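Local coordinates for nonsense-mediated mRNA decay protein 2 (Saccharomyces cerevisiae, PDB 4LUN), which takes part in nonsense-mediated decay of mRNAs with premature stop codons, interacting with UPF1 through its C-terminus, and is represented here by its N-terminal MIF4G domain, at residues E121-I127 with E189-K194; I137-K141 with F199-I203. One frame throughout, in Å; residues are numbered along the deposited sequence.

Interaction 1: E121-I127 with E189-K194; sequences ENPSVDI and EILNYK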
loop_
_atom_site.group_PDB
_atom_site.type_symbol
_atom_site.label_atom_id
_atom_site.label_comp_id
_atom_site.label_asym_id
_atom_site.label_seq_id
_atom_site.Cartn_x
_atom_site.Cartn_y
_atom_site.Cartn_z
ATOM N N GLU A 121 -4.259 8.685 -4.111
ATOM C CA GLU A 121 -5.483 9.370 -4.520
ATOM C C GLU A 121 -6.183 8.500 -5.568
ATOM O O GLU A 121 -5.558 8.073 -6.544
ATOM C CB GLU A 121 -5.138 10.751 -5.092
ATOM C CG GLU A 121 -6.357 11.582 -5.546
ATOM C CD GLU A 121 -7.083 12.284 -4.404
ATOM O OE1 GLU A 121 -6.405 12.858 -3.528
ATOM O OE2 GLU A 121 -8.337 12.280 -4.386
ATOM N N ASN A 122 -7.464 8.220 -5.356
ATOM C CA ASN A 122 -8.214 7.403 -6.308
ATOM C C ASN A 122 -8.361 8.134 -7.629
ATOM O O ASN A 122 -8.416 9.370 -7.663
ATOM C CB ASN A 122 -9.609 7.073 -5.775
ATOM C CG ASN A 122 -9.598 6.050 -4.652
ATOM O OD1 ASN A 122 -8.620 5.319 -4.457
ATOM N ND2 ASN A 122 -10.683 6.019 -3.890
ATOM N N PRO A 123 -8.446 7.376 -8.728
ATOM C CA PRO A 123 -8.785 8.018 -9.999
ATOM C C PRO A 123 -10.131 8.711 -9.849
ATOM O O PRO A 123 -10.955 8.277 -9.051
ATOM C CB PRO A 123 -8.902 6.839 -10.973
ATOM C CG PRO A 123 -8.079 5.747 -10.360
ATOM C CD PRO A 123 -8.235 5.923 -8.861
ATOM N N SER A 124 -10.335 9.786 -10.605
ATOM C CA SER A 124 -11.587 10.522 -10.578
ATOM C C SER A 124 -12.376 10.252 -11.852
ATOM O O SER A 124 -13.243 11.036 -12.235
ATOM C CB SER A 124 -11.310 12.028 -10.443
ATOM O OG SER A 124 -10.217 12.417 -11.266
ATOM N N VAL A 125 -12.058 9.136 -12.506
ATOM C CA VAL A 125 -12.799 8.668 -13.673
ATOM C C VAL A 125 -13.174 7.214 -13.450
ATOM O O VAL A 125 -12.676 6.577 -12.523
ATOM C CB VAL A 125 -11.950 8.754 -14.950
ATOM C CG1 VAL A 125 -11.704 10.213 -15.343
ATOM C CG2 VAL A 125 -10.621 8.024 -14.742
ATOM N N ASP A 126 -14.028 6.685 -14.317
ATOM C CA ASP A 126 -14.497 5.316 -14.180
ATOM C C ASP A 126 -13.469 4.378 -14.798
ATOM O O ASP A 126 -12.573 4.809 -15.520
ATOM C CB ASP A 126 -15.838 5.157 -14.900
ATOM C CG ASP A 126 -16.657 3.973 -14.395
ATOM O OD1 ASP A 126 -16.168 3.186 -13.556
ATOM O OD2 ASP A 126 -17.810 3.830 -14.851
ATOM N N ILE A 127 -13.611 3.092 -14.504
ATOM C CA ILE A 127 -12.757 2.071 -15.106
ATOM C C ILE A 127 -13.154 1.865 -16.565
ATOM O O ILE A 127 -14.316 1.625 -16.865
ATOM C CB ILE A 127 -12.884 0.751 -14.327
ATOM C CG1 ILE A 127 -12.230 0.908 -12.953
ATOM C CG2 ILE A 127 -12.253 -0.412 -15.089
ATOM C CD1 ILE A 127 -12.483 -0.248 -12.012
ATOM N N GLU A 189 -9.394 5.207 1.655
ATOM C CA GLU A 189 -9.466 5.734 0.296
ATOM C C GLU A 189 -9.344 4.618 -0.750
ATOM O O GLU A 189 -10.251 4.413 -1.540
ATOM C CB GLU A 189 -8.397 6.819 0.067
ATOM C CG GLU A 189 -8.217 7.271 -1.406
ATOM C CD GLU A 189 -9.240 8.311 -1.861
ATOM O OE1 GLU A 189 -10.215 8.557 -1.119
ATOM O OE2 GLU A 189 -9.057 8.895 -2.963
ATOM N N ILE A 190 -8.228 3.896 -0.744
ATOM C CA ILE A 190 -7.938 2.968 -1.842
ATOM C C ILE A 190 -8.846 1.731 -1.878
ATOM O O ILE A 190 -9.076 1.159 -2.939
ATOM C CB ILE A 190 -6.436 2.587 -1.900
ATOM C CG1 ILE A 190 -6.018 1.755 -0.675
ATOM C CG2 ILE A 190 -5.572 3.860 -2.059
ATOM C CD1 ILE A 190 -4.507 1.460 -0.651
ATOM N N LEU A 191 -9.398 1.335 -0.737
ATOM C CA LEU A 191 -10.297 0.196 -0.738
ATOM C C LEU A 191 -11.643 0.540 -1.360
ATOM O O LEU A 191 -12.433 -0.356 -1.668
ATOM C CB LEU A 191 -10.508 -0.327 0.678
ATOM C CG LEU A 191 -9.269 -0.968 1.293
ATOM C CD1 LEU A 191 -9.585 -1.419 2.715
ATOM C CD2 LEU A 191 -8.818 -2.147 0.461
ATOM N N ASN A 192 -11.883 1.835 -1.556
ATOM C CA ASN A 192 -13.209 2.301 -1.959
ATOM C C ASN A 192 -13.269 2.920 -3.357
ATOM O O ASN A 192 -14.089 3.798 -3.632
ATOM C CB ASN A 192 -13.775 3.262 -0.909
ATOM C CG ASN A 192 -14.242 2.536 0.349
ATOM O OD1 ASN A 192 -15.292 1.890 0.348
ATOM N ND2 ASN A 192 -13.459 2.626 1.419
ATOM N N TYR A 193 -12.404 2.458 -4.247
ATOM C CA TYR A 193 -12.534 2.837 -5.648
ATOM C C TYR A 193 -13.177 1.681 -6.405
ATOM O O TYR A 193 -12.582 0.608 -6.525
ATOM C CB TYR A 193 -11.181 3.172 -6.263
ATOM C CG TYR A 193 -11.265 3.498 -7.741
ATOM C CD1 TYR A 193 -11.873 4.672 -8.186
ATOM C CD2 TYR A 193 -10.735 2.638 -8.689
ATOM C CE1 TYR A 193 -11.952 4.969 -9.547
ATOM C CE2 TYR A 193 -10.813 2.922 -10.045
ATOM C CZ TYR A 193 -11.420 4.092 -10.468
ATOM O OH TYR A 193 -11.482 4.367 -11.833
ATOM N N LYS A 194 -14.402 1.896 -6.886
ATOM C CA LYS A 194 -15.139 0.873 -7.638
ATOM C C LYS A 194 -15.210 -0.448 -6.873
ATOM O O LYS A 194 -14.978 -1.509 -7.446
ATOM C CB LYS A 194 -14.523 0.654 -9.025
ATOM C CG LYS A 194 -14.512 1.899 -9.903
ATOM C CD LYS A 194 -15.918 2.268 -10.341
ATOM C CE LYS A 194 -16.608 1.093 -10.994
ATOM N NZ LYS A 194 -17.794 1.522 -11.789
#

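Interaction 2: I137-K141 with F199-I203; sequences ITRVK and FTTTI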
loop_
_atom_site.group_PDB
_atom_site.type_symbol
_atom_site.label_atom_id
_atom_site.label_comp_id
_atom_site.label_asym_id
_atom_site.label_seq_id
_atom_site.Cartn_x
_atom_site.Cartn_y
_atom_site.Cartn_z
ATOM N N ILE A 137 -4.062 -1.570 -9.770
ATOM C CA ILE A 137 -4.195 -2.160 -8.434
ATOM C C ILE A 137 -2.861 -2.748 -7.994
ATOM O O ILE A 137 -2.448 -2.591 -6.844
ATOM C CB ILE A 137 -5.299 -3.258 -8.440
ATOM C CG1 ILE A 137 -6.683 -2.621 -8.573
ATOM C CG2 ILE A 137 -5.241 -4.114 -7.173
ATOM C CD1 ILE A 137 -7.154 -1.904 -7.314
ATOM N N THR A 138 -2.194 -3.441 -8.906
ATOM C CA THR A 138 -0.851 -3.957 -8.624
ATOM C C THR A 138 0.105 -2.843 -8.209
ATOM O O THR A 138 0.886 -2.996 -7.262
ATOM C CB THR A 138 -0.289 -4.707 -9.849
ATOM O OG1 THR A 138 -1.056 -5.898 -10.048
ATOM C CG2 THR A 138 1.179 -5.077 -9.637
ATOM N N ARG A 139 0.026 -1.706 -8.888
ATOM C CA ARG A 139 0.899 -0.588 -8.565
ATOM C C ARG A 139 0.581 -0.029 -7.176
ATOM O O ARG A 139 1.481 0.216 -6.376
ATOM C CB ARG A 139 0.782 0.505 -9.625
ATOM C CG ARG A 139 1.650 1.701 -9.320
ATOM C CD ARG A 139 1.962 2.523 -10.553
ATOM N NE ARG A 139 3.049 3.457 -10.277
ATOM C CZ ARG A 139 4.283 3.335 -10.752
ATOM N NH1 ARG A 139 4.602 2.323 -11.555
ATOM N NH2 ARG A 139 5.198 4.239 -10.436
ATOM N N VAL A 140 -0.704 0.153 -6.901
ATOM C CA VAL A 140 -1.157 0.674 -5.603
ATOM C C VAL A 140 -0.689 -0.214 -4.460
ATOM O O VAL A 140 -0.256 0.291 -3.419
ATOM C CB VAL A 140 -2.690 0.803 -5.572
ATOM C CG1 VAL A 140 -3.193 0.987 -4.121
ATOM C CG2 VAL A 140 -3.109 1.973 -6.421
ATOM N N LYS A 141 -0.764 -1.526 -4.659
ATOM C CA LYS A 141 -0.383 -2.478 -3.623
ATOM C C LYS A 141 1.100 -2.376 -3.348
ATOM O O LYS A 141 1.521 -2.449 -2.199
ATOM C CB LYS A 141 -0.756 -3.920 -4.021
ATOM C CG LYS A 141 -2.259 -4.148 -4.060
ATOM C CD LYS A 141 -2.626 -5.625 -4.209
ATOM C CE LYS A 141 -1.911 -6.287 -5.357
ATOM N NZ LYS A 141 -2.528 -7.619 -5.671
ATOM N N PHE A 199 -11.934 -5.664 -7.358
ATOM C CA PHE A 199 -10.478 -5.549 -7.447
ATOM C C PHE A 199 -9.831 -5.051 -6.144
ATOM O O PHE A 199 -8.693 -5.434 -5.810
ATOM C CB PHE A 199 -10.068 -4.648 -8.626
ATOM C CG PHE A 199 -10.499 -5.167 -9.974
ATOM C CD1 PHE A 199 -9.857 -6.248 -10.548
ATOM C CD2 PHE A 199 -11.531 -4.559 -10.673
ATOM C CE1 PHE A 199 -10.244 -6.725 -11.793
ATOM C CE2 PHE A 199 -11.926 -5.038 -11.928
ATOM C CZ PHE A 199 -11.280 -6.123 -12.475
ATOM N N THR A 200 -10.516 -4.190 -5.394
ATOM C CA THR A 200 -9.871 -3.674 -4.185
ATOM C C THR A 200 -9.839 -4.696 -3.061
ATOM O O THR A 200 -9.096 -4.516 -2.096
ATOM C CB THR A 200 -10.494 -2.371 -3.649
ATOM O OG1 THR A 200 -11.784 -2.645 -3.108
ATOM C CG2 THR A 200 -10.594 -1.331 -4.759
ATOM N N THR A 201 -10.630 -5.760 -3.165
ATOM C CA THR A 201 -10.590 -6.792 -2.126
ATOM C C THR A 201 -9.194 -7.417 -2.088
ATOM O O THR A 201 -8.748 -7.878 -1.035
ATOM C CB THR A 201 -11.661 -7.899 -2.301
ATOM O OG1 THR A 201 -11.461 -8.568 -3.546
ATOM C CG2 THR A 201 -13.083 -7.345 -2.231
ATOM N N THR A 202 -8.500 -7.434 -3.221
ATOM C CA THR A 202 -7.140 -7.972 -3.242
ATOM C C THR A 202 -6.097 -7.062 -2.582
ATOM O O THR A 202 -5.022 -7.522 -2.189
ATOM C CB THR A 202 -6.685 -8.386 -4.660
ATOM O OG1 THR A 202 -6.363 -7.219 -5.434
ATOM C CG2 THR A 202 -7.784 -9.185 -5.349
ATOM N N ILE A 203 -6.392 -5.770 -2.452
ATOM C CA ILE A 203 -5.516 -4.886 -1.677
ATOM C C ILE A 203 -5.628 -5.301 -0.207
ATOM O O ILE A 203 -4.635 -5.381 0.528
ATOM C CB ILE A 203 -5.945 -3.408 -1.813
ATOM C CG1 ILE A 203 -5.842 -2.925 -3.251
ATOM C CG2 ILE A 203 -5.088 -2.512 -0.929
ATOM C CD1 ILE A 203 -6.508 -1.555 -3.447
#

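Interaction 1: E121-I127 with E189-K194
The ring of Y193 lies between P123 and the side chain of its own neighbour, K194. P123 CD sits over the centre of one face, 3.8 Å from the ring centroid and almost on the ring normal, a CH-pi contact. K194 CG lies over the opposite face. CG of Y193 is anti to the backbone N (chi1 177°), which carries the ring out along the loop 121-127. Its hydroxyl then donates to V125 O at 2.6 Å, and that oxygen lies at the ring edge, in plane.

The amide of N122 and the carboxylate of E189 are stacked, their planes 11° apart. Two hydrogen bonds join the pair. N122 N gives a nearly straight bond to the anti lone pair of E189 OE2, 3.0 Å long. N122 ND2 reaches E189 O at 2.9 Å from above the carbonyl plane. N192 N comes to the same oxygen from the other face, so two donors grip it. The carboxylate of E121 lies close to that of E189, but E121 OE1 is bonded to F171 N.

K194 bends at chi2 and chi3, which curls its chain over the ring and brings NZ to D126 OD1 in a salt bridge of 2.9 Å. OD1 also accepts from I127 N. I127 CD1 packs on K194 CG at 3.6 Å.

I190 to Y193 form a type I beta turn where the chain leaves helix 182-190. The loop between helices 106-116 and 130-152 packs on this turn, a connection between helices at the surface of the helical MIF4G domain.

Interaction 2: I137-K141 with F199-I203
This contact is helix-to-helix packing inside the all-helical MIF4G domain, a HEAT-repeat type structure. It sets a turn of helix 130-152 against the first residues of helix 201-210 and the residues leading into it. I137 is the main apolar side chain of 137-141 in the contact. Its CB points toward the other segment and its branches part there. CG1 packs on F199 CB at 3.9 Å. CG2 lies 3.7 Å from T202 OG1. CD1 meets I203 CD1 at 3.9 Å, the two side chains crossing at about a right angle. V140 CG1 adds a looser touch on the same I203 methyl, at 4.2 Å.

K141 works through its aliphatic part. CG rests on I203 CG1 at 3.9 Å, and CD lies 3.7 Å from T202 O. The chain bends at chi3 (-51°), and NZ ends near T202 OG1 without a hydrogen bond.

T202 OG1 and N both meet F199 O. OG1 lies between the backbone N and the carbonyl carbon (chi1 76°), which turns it back to F199 O. It donates to that oxygen at 3.0 Å, in the carbonyl plane. T202 N bonds to F199 O as well, so this carbonyl takes two donors from one residue.

L144, one turn beyond V140 on helix 130-152, also lies on I203. Other helices close in around the pair. I190 of helix 182-190 touches both V140 and I203. The ring of F199 makes a cation-pi contact with R291 of helix 277-303. T200 also packs on F242 of helix 231-271.

Interaction 2 is buried, its centre about 8 Å from the centre of the chain; interaction 1 is a surface contact, its centre about 14 Å from that point. Their centres are 11 Å apart and their segments alternate along the chain. Interaction 1 joins the loop before helix 130-152 to the last part of helix 182-190 and the residues after it. Interaction 2 joins helix 130-152 itself to the start of helix 201-210. The two touch: L191 O and T200 OG1 probably share a hydrogen bond of 2.8 Å, and I190 CD1 packs on V140 CG1. Across interaction 1 run hydrogen bonds and a salt bridge around a tyrosine ring faced by P123. Interaction 2 is mainly aliphatic packing.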